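Local coordinates for protein beta-2-microglobulin (Danio rerio, PDB 4M9O) that forms the light-chain component of the class I major histocompatibility complex, which presents peptide antigens to the immune system, at residues D78-C82 with K92-E96. Sequence-based numbering, arbitrary orientation.
Sequences DEYTC and KFSWE
Cys82 and Phe93 face each other as an antiparallel hydrogen-bonded pair, with Cys82 N giving its hydrogen to Phe93 O at 2.9 Å and Phe93 N returning one to Cys82 O at 2.8 Å. The second bond lies in the carbonyl plane of Cys82, and the same oxygen also sits at the edge of the Phe93 ring, 3.8 Å from CD2. Further along, Trp95 N meets Tyr80 O at 3.0 Å in an almost straight bond (179°). Beyond it the two segments part, and a water bridges them: it accepts from Tyr80 N and donates to Trp95 O, 2.6 Å away. Tyr80, buried, and Trp95, partly exposed, lie side by side, pointing the same way and brushing obliquely where Tyr80 CD2 comes 4.2 Å from Trp95 CE3; both rings also meet Phe72. These are the last two strands of the immunoglobulin C1-type sandwich, F and G, joined as a hairpin at the edge of one sheet. CG of Phe93, anti to the carbonyl carbon (chi1 -56°), carries the ring onto Val9 and Val11 of the opposite sheet. SG of Cys82, swung anti to its own N (chi1 176°), reaches across to Cys27 in the disulfide that ties the two sheets together. The other face, bearing Thr81 and Ser94, opens to solvent on the Ser94 side. This non-hydrogen-bonded pair brings the CA atoms to 4.4 Å, and Thr81 CG2 passes Ser94 OG at 3.6 Å. Thr81 is buried, also touching Leu42 of adjacent strand 38-43, whereas Ser94 is exposed, as is Lys92, whose side chain leads away to bond Ser83 OG through NZ.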
ATOM      1  N   ASP A  78      -2.959 -11.968 -12.540  1.00 34.72           N
ATOM      2  CA  ASP A  78      -2.571 -10.585 -12.287  1.00 34.72           C
ATOM      3  C   ASP A  78      -1.705 -10.491 -11.030  1.00 34.17           C
ATOM      4  O   ASP A  78      -1.862 -11.271 -10.153  1.00 35.11           O
ATOM      5  CB  ASP A  78      -3.776  -9.677 -12.141  1.00 34.83           C
ATOM      6  CG  ASP A  78      -4.461  -9.362 -13.445  1.00 37.46           C
ATOM      7  OD1 ASP A  78      -3.908  -9.593 -14.505  1.00 40.20           O
ATOM      8  OD2 ASP A  78      -5.554  -8.816 -13.401  1.00 40.51           O
ATOM      9  N   GLU A  79      -0.787  -9.554 -10.971  1.00 31.46           N
ATOM     10  CA  GLU A  79      -0.004  -9.318  -9.791  1.00 30.09           C
ATOM     11  C   GLU A  79      -0.184  -7.868  -9.297  1.00 28.00           C
ATOM     12  O   GLU A  79      -0.039  -6.964 -10.042  1.00 26.28           O
ATOM     13  CB  GLU A  79       1.458  -9.663 -10.053  1.00 31.43           C
ATOM     14  CG  GLU A  79       2.402  -9.175  -9.015  1.00 37.62           C
ATOM     15  CD  GLU A  79       3.849  -9.327  -9.363  1.00 46.04           C
ATOM     16  OE1 GLU A  79       4.391 -10.398  -9.160  1.00 52.38           O
ATOM     17  OE2 GLU A  79       4.481  -8.366  -9.794  1.00 50.81           O
ATOM     18  N   TYR A  80      -0.525  -7.697  -8.032  1.00 26.21           N
ATOM     19  CA  TYR A  80      -0.675  -6.393  -7.406  1.00 25.15           C
ATOM     20  C   TYR A  80       0.325  -6.213  -6.292  1.00 25.95           C
ATOM     21  O   TYR A  80       0.450  -7.038  -5.454  1.00 25.75           O
ATOM     22  CB  TYR A  80      -2.077  -6.164  -6.890  1.00 24.51           C
ATOM     23  CG  TYR A  80      -3.139  -6.148  -7.928  1.00 23.50           C
ATOM     24  CD1 TYR A  80      -3.502  -5.000  -8.532  1.00 23.41           C
ATOM     25  CD2 TYR A  80      -3.771  -7.293  -8.308  1.00 23.66           C
ATOM     26  CE1 TYR A  80      -4.446  -4.993  -9.485  1.00 24.18           C
ATOM     27  CE2 TYR A  80      -4.691  -7.285  -9.260  1.00 20.45           C
ATOM     28  CZ  TYR A  80      -5.040  -6.140  -9.835  1.00 23.66           C
ATOM     29  OH  TYR A  80      -5.959  -6.171 -10.806  1.00 27.83           O
ATOM     30  N   THR A  81       1.041  -5.113  -6.337  1.00 26.03           N
ATOM     31  CA  THR A  81       2.052  -4.766  -5.367  1.00 26.20           C
ATOM     32  C   THR A  81       2.016  -3.313  -4.902  1.00 25.51           C
ATOM     33  O   THR A  81       1.600  -2.418  -5.602  1.00 25.83           O
ATOM     34  CB  THR A  81       3.478  -5.065  -5.856  1.00 26.48           C
ATOM     35  OG1 THR A  81       3.749  -4.231  -6.936  1.00 31.24           O
ATOM     36  CG2 THR A  81       3.632  -6.429  -6.302  1.00 25.67           C
ATOM     37  N   CYS A  82       2.488  -3.118  -3.694  1.00 24.13           N
ATOM     38  CA  CYS A  82       2.631  -1.808  -3.102  1.00 23.40           C
ATOM     39  C   CYS A  82       4.094  -1.526  -3.000  1.00 21.86           C
ATOM     40  O   CYS A  82       4.814  -2.307  -2.512  1.00 22.07           O
ATOM     41  CB  CYS A  82       1.992  -1.732  -1.724  1.00 22.67           C
ATOM     42  SG  CYS A  82       2.183  -0.247  -0.852  1.00 30.42           S
ATOM     43  N   LYS A  92       9.071  -3.599  -2.053  1.00 26.00           N
ATOM     44  CA  LYS A  92       7.849  -4.004  -2.696  1.00 26.68           C
ATOM     45  C   LYS A  92       7.080  -5.046  -1.890  1.00 26.64           C
ATOM     46  O   LYS A  92       7.650  -5.971  -1.391  1.00 27.20           O
ATOM     47  CB  LYS A  92       8.146  -4.526  -4.086  1.00 27.67           C
ATOM     48  CG  LYS A  92       8.941  -3.619  -4.919  1.00 31.67           C
ATOM     49  CD  LYS A  92       8.059  -2.735  -5.674  1.00 39.78           C
ATOM     50  CE  LYS A  92       8.518  -2.529  -7.081  1.00 44.88           C
ATOM     51  NZ  LYS A  92       8.954  -1.153  -7.360  1.00 47.82           N
ATOM     52  N   PHE A  93       5.795  -4.849  -1.735  1.00 23.98           N
ATOM     53  CA  PHE A  93       4.974  -5.746  -0.948  1.00 23.85           C
ATOM     54  C   PHE A  93       3.810  -6.264  -1.777  1.00 23.58           C
ATOM     55  O   PHE A  93       3.012  -5.536  -2.242  1.00 24.46           O
ATOM     56  CB  PHE A  93       4.512  -5.062   0.334  1.00 21.41           C
ATOM     57  CG  PHE A  93       5.631  -4.542   1.171  1.00 20.42           C
ATOM     58  CD1 PHE A  93       6.076  -5.240   2.253  1.00 23.58           C
ATOM     59  CD2 PHE A  93       6.277  -3.391   0.851  1.00 20.92           C
ATOM     60  CE1 PHE A  93       7.087  -4.787   3.000  1.00 19.05           C
ATOM     61  CE2 PHE A  93       7.285  -2.950   1.610  1.00 21.57           C
ATOM     62  CZ  PHE A  93       7.694  -3.663   2.680  1.00 22.94           C
ATOM     63  N   SER A  94       3.773  -7.559  -1.967  1.00 24.43           N
ATOM     64  CA  SER A  94       2.755  -8.205  -2.775  1.00 27.44           C
ATOM     65  C   SER A  94       1.424  -8.461  -2.072  1.00 26.25           C
ATOM     66  O   SER A  94       1.410  -8.794  -0.962  1.00 26.04           O
ATOM     67  CB  SER A  94       3.289  -9.511  -3.341  1.00 27.69           C
ATOM     68  OG  SER A  94       4.347  -9.307  -4.227  1.00 34.70           O
ATOM     69  N   TRP A  95       0.323  -8.304  -2.758  1.00 26.94           N
ATOM     70  CA  TRP A  95      -0.959  -8.720  -2.248  1.00 27.99           C
ATOM     71  C   TRP A  95      -1.055 -10.217  -2.521  1.00 30.25           C
ATOM     72  O   TRP A  95      -0.982 -10.634  -3.625  1.00 29.18           O
ATOM     73  CB  TRP A  95      -2.104  -7.980  -2.907  1.00 26.15           C
ATOM     74  CG  TRP A  95      -3.464  -8.402  -2.447  1.00 22.87           C
ATOM     75  CD1 TRP A  95      -3.912  -8.427  -1.194  1.00 18.62           C
ATOM     76  CD2 TRP A  95      -4.533  -8.847  -3.255  1.00 18.89           C
ATOM     77  NE1 TRP A  95      -5.172  -8.848  -1.151  1.00 15.08           N
ATOM     78  CE2 TRP A  95      -5.590  -9.125  -2.409  1.00 18.63           C
ATOM     79  CE3 TRP A  95      -4.700  -9.047  -4.624  1.00 18.23           C
ATOM     80  CZ2 TRP A  95      -6.798  -9.588  -2.875  1.00 18.37           C
ATOM     81  CZ3 TRP A  95      -5.891  -9.496  -5.067  1.00 20.50           C
ATOM     82  CH2 TRP A  95      -6.929  -9.759  -4.198  1.00 19.71           C
ATOM     83  N   GLU A  96      -1.219 -10.968  -1.456  1.00 33.64           N
ATOM     84  CA  GLU A  96      -1.189 -12.407  -1.447  1.00 39.66           C
ATOM     85  C   GLU A  96      -2.472 -12.955  -0.848  1.00 41.16           C
ATOM     86  O   GLU A  96      -2.491 -13.290   0.296  1.00 41.96           O
ATOM     87  CB  GLU A  96      -0.027 -12.885  -0.569  1.00 40.24           C
ATOM     88  CG  GLU A  96       1.366 -12.716  -1.144  1.00 47.84           C
ATOM     89  CD  GLU A  96       2.514 -13.069  -0.179  1.00 57.58           C
ATOM     90  OE1 GLU A  96       2.263 -13.436   0.978  1.00 61.15           O
ATOM     91  OE2 GLU A  96       3.691 -12.980  -0.583  1.00 60.30           O
TER
HETATM   92  O   HOH W   1      -1.205  -9.932  -6.165  1.00 26.17           O